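Local coordinates for protein ribonuclease S-3 (Pyrus pyrifolia, PDB 1IQQ) that cleaves RNA as a T2-family ribonuclease of the pistil and takes part in the self-incompatibility by which the plant rejects its own pollen, at residues 3-8 / 36-41; 54-59 / 97-102. All coordinates share one frame; numbering follows the deposited sequence.

Interaction 1 of 2, residues 3-8 / 36-41; sequences YFQFTQ and WPSNMV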
ATOM      1  N   TYR A   3      13.522   5.092   5.742  1.00 11.42           N
ATOM      2  CA  TYR A   3      13.208   4.052   4.717  1.00  8.23           C
ATOM      3  C   TYR A   3      11.811   4.311   4.227  1.00  7.64           C
ATOM      4  O   TYR A   3      11.150   5.251   4.715  1.00  8.82           O
ATOM      5  CB  TYR A   3      13.321   2.659   5.352  1.00  9.78           C
ATOM      6  CG  TYR A   3      12.171   2.231   6.279  1.00  7.62           C
ATOM      7  CD1 TYR A   3      11.178   1.366   5.822  1.00  9.38           C
ATOM      8  CD2 TYR A   3      12.097   2.674   7.615  1.00  9.21           C
ATOM      9  CE1 TYR A   3      10.125   0.961   6.606  1.00  9.93           C
ATOM     10  CE2 TYR A   3      11.051   2.221   8.438  1.00 10.49           C
ATOM     11  CZ  TYR A   3      10.042   1.374   7.917  1.00 10.02           C
ATOM     12  OH  TYR A   3       8.958   1.049   8.716  1.00 13.20           O
ATOM     13  N   PHE A   4      11.362   3.563   3.217  1.00  6.37           N
ATOM     14  CA  PHE A   4       9.996   3.719   2.732  1.00  6.68           C
ATOM     15  C   PHE A   4       9.120   2.518   2.974  1.00  7.93           C
ATOM     16  O   PHE A   4       9.566   1.340   2.884  1.00  7.38           O
ATOM     17  CB  PHE A   4      10.011   3.861   1.196  1.00  8.99           C
ATOM     18  CG  PHE A   4      10.494   5.173   0.713  1.00  9.54           C
ATOM     19  CD1 PHE A   4      11.749   5.292   0.177  1.00  9.56           C
ATOM     20  CD2 PHE A   4       9.647   6.268   0.749  1.00 10.04           C
ATOM     21  CE1 PHE A   4      12.186   6.561  -0.368  1.00 13.02           C
ATOM     22  CE2 PHE A   4      10.057   7.503   0.211  1.00 14.78           C
ATOM     23  CZ  PHE A   4      11.293   7.645  -0.335  1.00 12.79           C
ATOM     24  N   GLN A   5       7.855   2.785   3.245  1.00  6.88           N
ATOM     25  CA  GLN A   5       6.811   1.772   3.278  1.00  6.13           C
ATOM     26  C   GLN A   5       5.922   2.033   2.083  1.00  5.57           C
ATOM     27  O   GLN A   5       5.316   3.114   1.972  1.00  7.56           O
ATOM     28  CB  GLN A   5       5.930   1.899   4.495  1.00  6.87           C
ATOM     29  CG  GLN A   5       6.702   1.470   5.793  1.00  7.96           C
ATOM     30  CD  GLN A   5       5.803   1.564   6.996  1.00 12.32           C
ATOM     31  OE1 GLN A   5       5.005   0.640   7.288  1.00 14.47           O
ATOM     32  NE2 GLN A   5       5.871   2.686   7.678  1.00 11.00           N
ATOM     33  N   PHE A   6       5.769   1.064   1.185  1.00  4.81           N
ATOM     34  CA  PHE A   6       4.841   1.189   0.042  1.00  5.40           C
ATOM     35  C   PHE A   6       3.738   0.233   0.319  1.00  5.79           C
ATOM     36  O   PHE A   6       3.889  -0.990   0.202  1.00  6.41           O
ATOM     37  CB  PHE A   6       5.603   0.839  -1.246  1.00  4.97           C
ATOM     38  CG  PHE A   6       4.792   0.961  -2.524  1.00  3.83           C
ATOM     39  CD1 PHE A   6       4.965   0.050  -3.526  1.00  5.47           C
ATOM     40  CD2 PHE A   6       3.914   2.009  -2.726  1.00  6.41           C
ATOM     41  CE1 PHE A   6       4.276   0.212  -4.770  1.00  6.03           C
ATOM     42  CE2 PHE A   6       3.226   2.189  -3.944  1.00  6.49           C
ATOM     43  CZ  PHE A   6       3.407   1.294  -4.974  1.00  5.65           C
ATOM     44  N   THR A   7       2.582   0.781   0.700  1.00  4.42           N
ATOM     45  CA  THR A   7       1.445  -0.054   1.147  1.00  5.36           C
ATOM     46  C   THR A   7       0.352  -0.109   0.115  1.00  5.54           C
ATOM     47  O   THR A   7      -0.030   0.955  -0.442  1.00  6.15           O
ATOM     48  CB  THR A   7       0.863   0.554   2.403  1.00  7.90           C
ATOM     49  OG1 THR A   7       1.892   0.613   3.415  1.00  8.57           O
ATOM     50  CG2 THR A   7      -0.281  -0.360   2.953  1.00  6.59           C
ATOM     51  N   GLN A   8      -0.113  -1.305  -0.205  1.00  5.74           N
ATOM     52  CA  GLN A   8      -1.228  -1.516  -1.158  1.00  5.27           C
ATOM     53  C   GLN A   8      -2.362  -2.175  -0.383  1.00  5.50           C
ATOM     54  O   GLN A   8      -2.158  -2.878   0.624  1.00  6.57           O
ATOM     55  CB  GLN A   8      -0.745  -2.404  -2.306  1.00  5.40           C
ATOM     56  CG  GLN A   8       0.268  -1.616  -3.201  1.00  5.25           C
ATOM     57  CD  GLN A   8       0.824  -2.508  -4.273  1.00  5.04           C
ATOM     58  OE1 GLN A   8       0.077  -3.188  -4.945  1.00  6.87           O
ATOM     59  NE2 GLN A   8       2.166  -2.450  -4.464  1.00  7.09           N
ATOM     60  N   TRP A  36       5.038   5.922   2.248  1.00  5.22           N
ATOM     61  CA  TRP A  36       5.420   6.669   3.442  1.00  8.44           C
ATOM     62  C   TRP A  36       6.862   6.746   3.800  1.00  7.00           C
ATOM     63  O   TRP A  36       7.481   5.706   3.995  1.00  8.92           O
ATOM     64  CB  TRP A  36       4.777   6.072   4.712  1.00  8.67           C
ATOM     65  CG  TRP A  36       3.281   6.001   4.727  1.00  9.47           C
ATOM     66  CD1 TRP A  36       2.375   6.547   3.828  1.00 10.14           C
ATOM     67  CD2 TRP A  36       2.517   5.369   5.761  1.00 15.60           C
ATOM     68  NE1 TRP A  36       1.073   6.266   4.286  1.00 12.53           N
ATOM     69  CE2 TRP A  36       1.152   5.562   5.462  1.00 16.26           C
ATOM     70  CE3 TRP A  36       2.860   4.647   6.917  1.00 16.40           C
ATOM     71  CZ2 TRP A  36       0.111   5.054   6.301  1.00 16.65           C
ATOM     72  CZ3 TRP A  36       1.837   4.154   7.737  1.00 21.39           C
ATOM     73  CH2 TRP A  36       0.487   4.366   7.419  1.00 19.44           C
ATOM     74  N   PRO A  37       7.464   7.932   3.802  1.00  7.65           N
ATOM     75  CA  PRO A  37       8.865   8.068   4.264  1.00  9.34           C
ATOM     76  C   PRO A  37       8.666   7.672   5.756  1.00 12.26           C
ATOM     77  O   PRO A  37       7.742   8.197   6.484  1.00 13.18           O
ATOM     78  CB  PRO A  37       9.126   9.572   4.126  1.00 12.07           C
ATOM     79  CG  PRO A  37       8.270   9.976   2.955  1.00  8.78           C
ATOM     80  CD  PRO A  37       6.984   9.176   3.170  1.00  9.29           C
ATOM     81  N   SER A  38       9.485   6.754   6.257  1.00  8.84           N
ATOM     82  CA  SER A  38       9.283   6.181   7.596  1.00  9.43           C
ATOM     83  C   SER A  38      10.536   6.123   8.411  1.00 11.05           C
ATOM     84  O   SER A  38      11.622   6.210   7.856  1.00 10.18           O
ATOM     85  CB  SER A  38       8.769   4.739   7.446  1.00 11.82           C
ATOM     86  OG  SER A  38       7.585   4.785   6.668  1.00 12.25           O
ATOM     87  N   ASN A  39      10.401   6.004   9.729  1.00 13.38           N
ATOM     88  CA  ASN A  39      11.571   5.925  10.615  1.00 12.57           C
ATOM     89  C   ASN A  39      11.655   4.573  11.263  1.00 10.46           C
ATOM     90  O   ASN A  39      10.640   3.939  11.610  1.00 11.53           O
ATOM     91  CB  ASN A  39      11.484   6.982  11.729  1.00 13.46           C
ATOM     92  CG  ASN A  39      11.776   8.387  11.219  1.00 15.13           C
ATOM     93  OD1 ASN A  39      12.526   8.596  10.253  1.00 16.60           O
ATOM     94  ND2 ASN A  39      11.208   9.379  11.896  1.00 20.00           N
ATOM     95  N   MET A  40      12.910   4.093  11.363  1.00 13.45           N
ATOM     96  CA  MET A  40      13.122   2.789  11.962  1.00 13.86           C
ATOM     97  C   MET A  40      12.807   2.834  13.467  1.00 14.35           C
ATOM     98  O   MET A  40      12.292   1.862  14.011  1.00 18.56           O
ATOM     99  CB  MET A  40      14.585   2.337  11.761  1.00 14.04           C
ATOM    100  CG  MET A  40      15.005   2.112  10.303  1.00 14.58           C
ATOM    101  SD  MET A  40      14.201   0.628   9.751  1.00 19.88           S
ATOM    102  CE  MET A  40      15.087  -0.579  10.601  1.00 20.90           C
ATOM    103  N   VAL A  41      13.096   3.949  14.129  1.00 14.89           N
ATOM    104  CA  VAL A  41      12.830   4.052  15.573  1.00 20.11           C
ATOM    105  C   VAL A  41      11.876   5.222  15.819  1.00 19.56           C
ATOM    106  O   VAL A  41      12.103   6.300  15.333  1.00 22.28           O
ATOM    107  CB  VAL A  41      14.156   4.227  16.363  1.00 23.46           C
ATOM    108  CG1 VAL A  41      13.865   4.349  17.888  1.00 22.40           C
ATOM    109  CG2 VAL A  41      15.069   2.980  16.102  1.00 21.44           C
TER
HETATM  110  O   HOH W   1       8.236   2.753  10.619  1.00 24.65           O
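Ser38 lies against one face of the Tyr3 ring, its CB 3.8 Å from the ring centroid and 22° off the normal, a CH-pi contact displaced toward the CE2 rim. Tyr3, Gln5, Trp36 and Ser38 share one face of the sheet; chi1 of 76° places Tyr3 CG between its backbone N and carbonyl carbon. The in-plane edge of the ring faces Asn39 O, and a water joins that oxygen to Tyr3 OH. The Met40 side chain crosses that of Tyr3 at about a right angle, and its SD lies obliquely to the ring in a Met-aromatic contact, 3.6 Å from Tyr3 CD2. The Gln5 chain runs extended beyond CG, and its NE2 donates to Ser38 OG over 2.9 Å in the amide plane (N-H...O 171°); the same NE2 lies at the edge of the Trp36 ring. Four backbone bonds in the Tyr3-Ser38 and Gln5-Trp36 pairs make this an antiparallel ladder. On the opposite face of the sheet, Phe4 CE2 meets Pro37 CG at 4.1 Å. An alanine in place of Ser38 would probably leave Gln5 NE2 without its acceptor and its amide freer to turn. Because Ser38 OG accepts from Gln5 NE2 and donates to Trp36 O from above the carbonyl plane, it links the Gln5 amide to the backbone of Trp36, whose O also accepts from Gln5 N and whose ring stacks on that of the catalytic His88.

Interaction 2 of 2, residues 54-59 / 97-102; sequences RKREKL and DNENHY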
ATOM      1  N   ARG A  54       3.314  22.593  -6.899  1.00 10.29           N
ATOM      2  CA  ARG A  54       3.102  22.166  -8.276  1.00 11.05           C
ATOM      3  C   ARG A  54       1.658  21.744  -8.539  1.00 11.56           C
ATOM      4  O   ARG A  54       0.938  21.315  -7.638  1.00 12.08           O
ATOM      5  CB  ARG A  54       4.034  20.948  -8.573  1.00 10.00           C
ATOM      6  CG  ARG A  54       5.535  21.256  -8.389  1.00  9.55           C
ATOM      7  CD  ARG A  54       6.021  22.255  -9.503  1.00 10.83           C
ATOM      8  NE  ARG A  54       7.343  22.757  -9.107  1.00 10.73           N
ATOM      9  CZ  ARG A  54       8.485  22.075  -9.212  1.00 14.69           C
ATOM     10  NH1 ARG A  54       8.510  20.832  -9.729  1.00 11.38           N
ATOM     11  NH2 ARG A  54       9.607  22.625  -8.746  1.00 13.16           N
ATOM     12  N   LYS A  55       1.257  21.813  -9.797  1.00 12.33           N
ATOM     13  CA  LYS A  55      -0.086  21.437 -10.224  1.00 12.71           C
ATOM     14  C   LYS A  55       0.030  20.086 -10.928  1.00 14.59           C
ATOM     15  O   LYS A  55       0.974  19.835 -11.724  1.00 13.46           O
ATOM     16  CB  LYS A  55      -0.631  22.495 -11.235  1.00 15.37           C
ATOM     17  CG  LYS A  55      -0.796  23.831 -10.597  1.00 20.28           C
ATOM     18  CD  LYS A  55      -1.423  24.853 -11.570  1.00 25.00           C
ATOM     19  CE  LYS A  55      -1.419  26.267 -10.965  1.00 31.45           C
ATOM     20  NZ  LYS A  55      -2.744  26.781 -10.469  1.00 29.83           N
ATOM     21  N   ARG A  56      -0.903  19.188 -10.615  1.00 13.29           N
ATOM     22  CA  ARG A  56      -0.916  17.902 -11.349  1.00 11.97           C
ATOM     23  C   ARG A  56      -1.617  17.997 -12.715  1.00 12.01           C
ATOM     24  O   ARG A  56      -2.628  18.679 -12.861  1.00 13.81           O
ATOM     25  CB  ARG A  56      -1.659  16.793 -10.544  1.00 11.74           C
ATOM     26  CG  ARG A  56      -1.055  16.459  -9.201  1.00 13.02           C
ATOM     27  CD  ARG A  56      -1.822  15.306  -8.531  1.00 11.61           C
ATOM     28  NE  ARG A  56      -3.196  15.663  -8.208  1.00 11.72           N
ATOM     29  CZ  ARG A  56      -3.654  15.998  -6.995  1.00  8.87           C
ATOM     30  NH1 ARG A  56      -2.874  16.069  -5.904  1.00  9.19           N
ATOM     31  NH2 ARG A  56      -4.960  16.197  -6.860  1.00  9.90           N
ATOM     32  N   GLU A  57      -1.076  17.268 -13.725  1.00 13.80           N
ATOM     33  CA  GLU A  57      -1.685  17.222 -15.065  1.00 15.85           C
ATOM     34  C   GLU A  57      -2.759  16.164 -15.096  1.00 15.38           C
ATOM     35  O   GLU A  57      -2.769  15.244 -14.247  1.00 15.50           O
ATOM     36  CB  GLU A  57      -0.661  16.880 -16.162  1.00 19.85           C
ATOM     37  CG  GLU A  57       0.350  17.953 -16.466  1.00 26.36           C
ATOM     38  CD  GLU A  57      -0.319  19.172 -17.053  1.00 32.16           C
ATOM     39  OE1 GLU A  57      -1.143  19.022 -17.995  1.00 29.32           O
ATOM     40  OE2 GLU A  57      -0.031  20.267 -16.550  1.00 30.93           O
ATOM     41  N   LYS A  58      -3.676  16.269 -16.044  1.00 17.59           N
ATOM     42  CA  LYS A  58      -4.782  15.349 -16.123  1.00 14.46           C
ATOM     43  C   LYS A  58      -4.264  13.946 -16.364  1.00 14.04           C
ATOM     44  O   LYS A  58      -4.844  12.999 -15.832  1.00 13.95           O
ATOM     45  CB  LYS A  58      -5.758  15.753 -17.276  1.00 21.74           C
ATOM     46  CG  LYS A  58      -6.481  17.093 -17.120  1.00 26.43           C
ATOM     47  CD  LYS A  58      -7.704  16.998 -16.222  1.00 30.25           C
ATOM     48  CE  LYS A  58      -8.313  18.377 -16.046  1.00 29.20           C
ATOM     49  NZ  LYS A  58      -7.339  19.257 -15.333  1.00 32.65           N
ATOM     50  N   LEU A  59      -3.255  13.776 -17.219  1.00 15.67           N
ATOM     51  CA  LEU A  59      -2.775  12.433 -17.521  1.00 15.02           C
ATOM     52  C   LEU A  59      -2.288  11.750 -16.257  1.00 15.71           C
ATOM     53  O   LEU A  59      -2.554  10.564 -16.083  1.00 11.33           O
ATOM     54  CB  LEU A  59      -1.636  12.444 -18.564  1.00 18.25           C
ATOM     55  CG  LEU A  59      -0.986  11.074 -18.844  1.00 21.66           C
ATOM     56  CD1 LEU A  59      -1.969  10.116 -19.495  1.00 19.29           C
ATOM     57  CD2 LEU A  59       0.271  11.294 -19.717  1.00 26.14           C
ATOM     58  N   ASP A  97      11.177  14.563  -5.173  1.00  8.62           N
ATOM     59  CA  ASP A  97      11.461  15.985  -5.394  1.00  9.56           C
ATOM     60  C   ASP A  97      10.310  16.950  -5.212  1.00 11.63           C
ATOM     61  O   ASP A  97      10.503  18.072  -4.783  1.00  9.63           O
ATOM     62  CB  ASP A  97      12.021  16.136  -6.801  1.00 10.77           C
ATOM     63  CG  ASP A  97      12.536  17.544  -7.076  1.00 13.37           C
ATOM     64  OD1 ASP A  97      13.677  17.870  -6.646  1.00 14.69           O
ATOM     65  OD2 ASP A  97      11.808  18.284  -7.753  1.00 12.21           O
ATOM     66  N   ASN A  98       9.117  16.529  -5.611  1.00  8.88           N
ATOM     67  CA  ASN A  98       7.993  17.459  -5.631  1.00  8.21           C
ATOM     68  C   ASN A  98       6.750  16.596  -5.768  1.00  7.76           C
ATOM     69  O   ASN A  98       6.839  15.362  -5.933  1.00  8.96           O
ATOM     70  CB  ASN A  98       8.175  18.392  -6.867  1.00  9.88           C
ATOM     71  CG  ASN A  98       8.112  17.647  -8.203  1.00  9.35           C
ATOM     72  OD1 ASN A  98       7.055  17.214  -8.674  1.00  8.97           O
ATOM     73  ND2 ASN A  98       9.269  17.512  -8.861  1.00  9.74           N
ATOM     74  N   GLU A  99       5.589  17.231  -5.709  1.00  7.15           N
ATOM     75  CA  GLU A  99       4.330  16.482  -5.757  1.00  8.76           C
ATOM     76  C   GLU A  99       4.153  15.605  -6.975  1.00  9.60           C
ATOM     77  O   GLU A  99       3.675  14.471  -6.891  1.00  8.32           O
ATOM     78  CB  GLU A  99       3.159  17.489  -5.648  1.00  8.08           C
ATOM     79  CG  GLU A  99       1.781  16.857  -5.722  1.00 10.75           C
ATOM     80  CD  GLU A  99       0.651  17.845  -5.501  1.00 10.70           C
ATOM     81  OE1 GLU A  99       0.858  18.950  -4.955  1.00  9.90           O
ATOM     82  OE2 GLU A  99      -0.493  17.470  -5.866  1.00 11.09           O
ATOM     83  N   ASN A 100       4.437  16.141  -8.147  1.00  9.02           N
ATOM     84  CA  ASN A 100       4.286  15.325  -9.355  1.00  9.50           C
ATOM     85  C   ASN A 100       5.290  14.128  -9.319  1.00  9.76           C
ATOM     86  O   ASN A 100       4.913  12.964  -9.650  1.00  9.93           O
ATOM     87  CB  ASN A 100       4.536  16.199 -10.618  1.00 10.71           C
ATOM     88  CG  ASN A 100       3.356  17.061 -10.924  1.00 11.85           C
ATOM     89  OD1 ASN A 100       2.219  16.574 -10.993  1.00 12.97           O
ATOM     90  ND2 ASN A 100       3.601  18.364 -11.108  1.00 11.04           N
ATOM     91  N   HIS A 101       6.531  14.379  -8.894  1.00  9.64           N
ATOM     92  CA  HIS A 101       7.524  13.326  -8.821  1.00  9.34           C
ATOM     93  C   HIS A 101       7.114  12.257  -7.827  1.00 11.26           C
ATOM     94  O   HIS A 101       7.371  11.074  -8.040  1.00  9.68           O
ATOM     95  CB  HIS A 101       8.901  13.959  -8.468  1.00 10.42           C
ATOM     96  CG  HIS A 101      10.027  12.968  -8.377  1.00  8.20           C
ATOM     97  ND1 HIS A 101      10.364  12.099  -9.402  1.00 13.43           N
ATOM     98  CD2 HIS A 101      10.915  12.777  -7.398  1.00  7.89           C
ATOM     99  CE1 HIS A 101      11.442  11.406  -9.038  1.00  7.46           C
ATOM    100  NE2 HIS A 101      11.796  11.806  -7.833  1.00 12.20           N
ATOM    101  N   TYR A 102       6.466  12.669  -6.747  1.00  8.97           N
ATOM    102  CA  TYR A 102       5.980  11.686  -5.772  1.00  6.92           C
ATOM    103  C   TYR A 102       4.997  10.698  -6.409  1.00  8.13           C
ATOM    104  O   TYR A 102       5.150   9.456  -6.266  1.00  6.77           O
ATOM    105  CB  TYR A 102       5.238  12.440  -4.645  1.00  5.52           C
ATOM    106  CG  TYR A 102       4.630  11.600  -3.577  1.00  7.21           C
ATOM    107  CD1 TYR A 102       5.420  10.663  -2.858  1.00  6.20           C
ATOM    108  CD2 TYR A 102       3.260  11.758  -3.211  1.00  6.93           C
ATOM    109  CE1 TYR A 102       4.872   9.893  -1.787  1.00  7.79           C
ATOM    110  CE2 TYR A 102       2.721  11.023  -2.184  1.00  6.86           C
ATOM    111  CZ  TYR A 102       3.513  10.079  -1.452  1.00  8.10           C
ATOM    112  OH  TYR A 102       2.992   9.355  -0.415  1.00  9.20           O
TER
HETATM  113  O   HOH W   2       2.699  20.808  -4.818  1.00  9.43           O
HETATM  114  O   HOH W   3      11.455  20.424  -9.341  1.00 16.32           O
HETATM  115  O   HOH W   4       6.409  19.326 -11.193  1.00 16.35           O
HETATM  116  O   HOH W   5       1.601  16.117 -13.678  1.00 18.08           O
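Asn100 and Glu99, in the first turn of helix 99-112, meet the loop leading into helix 58-67 through polar groups. Asn100 ND2 donates to Lys55 O over 3.1 Å; the acceptor lies in the amide plane, while the donor stands 52° out of the carbonyl plane. Asn100 OD1 approaches Arg56 CA at 3.4 Å. Glu99 CG is anti to the backbone N (chi1 178°), and beyond it the chain runs extended to cross Arg56 at about a right angle. Arg56 NH1 reaches Glu99 OE2 at 2.8 Å in a salt bridge whose hydrogen bond is weak, N-H...O 119°. The Arg54 guanidinium lies close to the Asn98 amide, the side chains crossing at about a right angle.

Waters form the next layer: one bridges Arg54 N and Glu99 OE1, another Glu57 N and Asn100 OD1, a third Arg54 NH2 and Asp97 OD2, and a fourth accepts from both Arg54 NH1 and Asn100 ND2. Within the 97-102 segment, Asn98 N-caps helix 99-112, OD1 accepting from His101 N at 2.9 Å, and its ND2 is tied to Asp97 OD2. Further out, Arg56 pairs through NE with Glu61 and through NH1 with Asp82, and NH2 donates to Asn78 O. Glu99, Glu61 and Asp82 would together probably balance its positive charge. Through that one cation, helix 77-89, helix 58-67 and the start of helix 99-112 are joined in a hydrated surface contact.

Overall arrangement
Interactions 1 and 2 have centres 21 Å apart and nearest atoms about 5 Å apart, without touching, and follow one another in series along the chain. The 3-8/36-41 pair belongs to the beta sheet, whereas 54-59/97-102 joins helical elements at the surface, its centre about 19 Å from that of the chain. Interaction 1 borders the active site, the side chains of Trp36 and His88, the proton acceptor, being about 3 Å apart. Interaction 2 lies farther off: the side chains of Arg56 and the active-site Glu84 are about 8 Å apart. Both catalytic residues are on helix 77-89. Tyr102 touches His88 and its OH hydrogen-bonds to Leu35 O, linking helix 99-112 to strand 30-38.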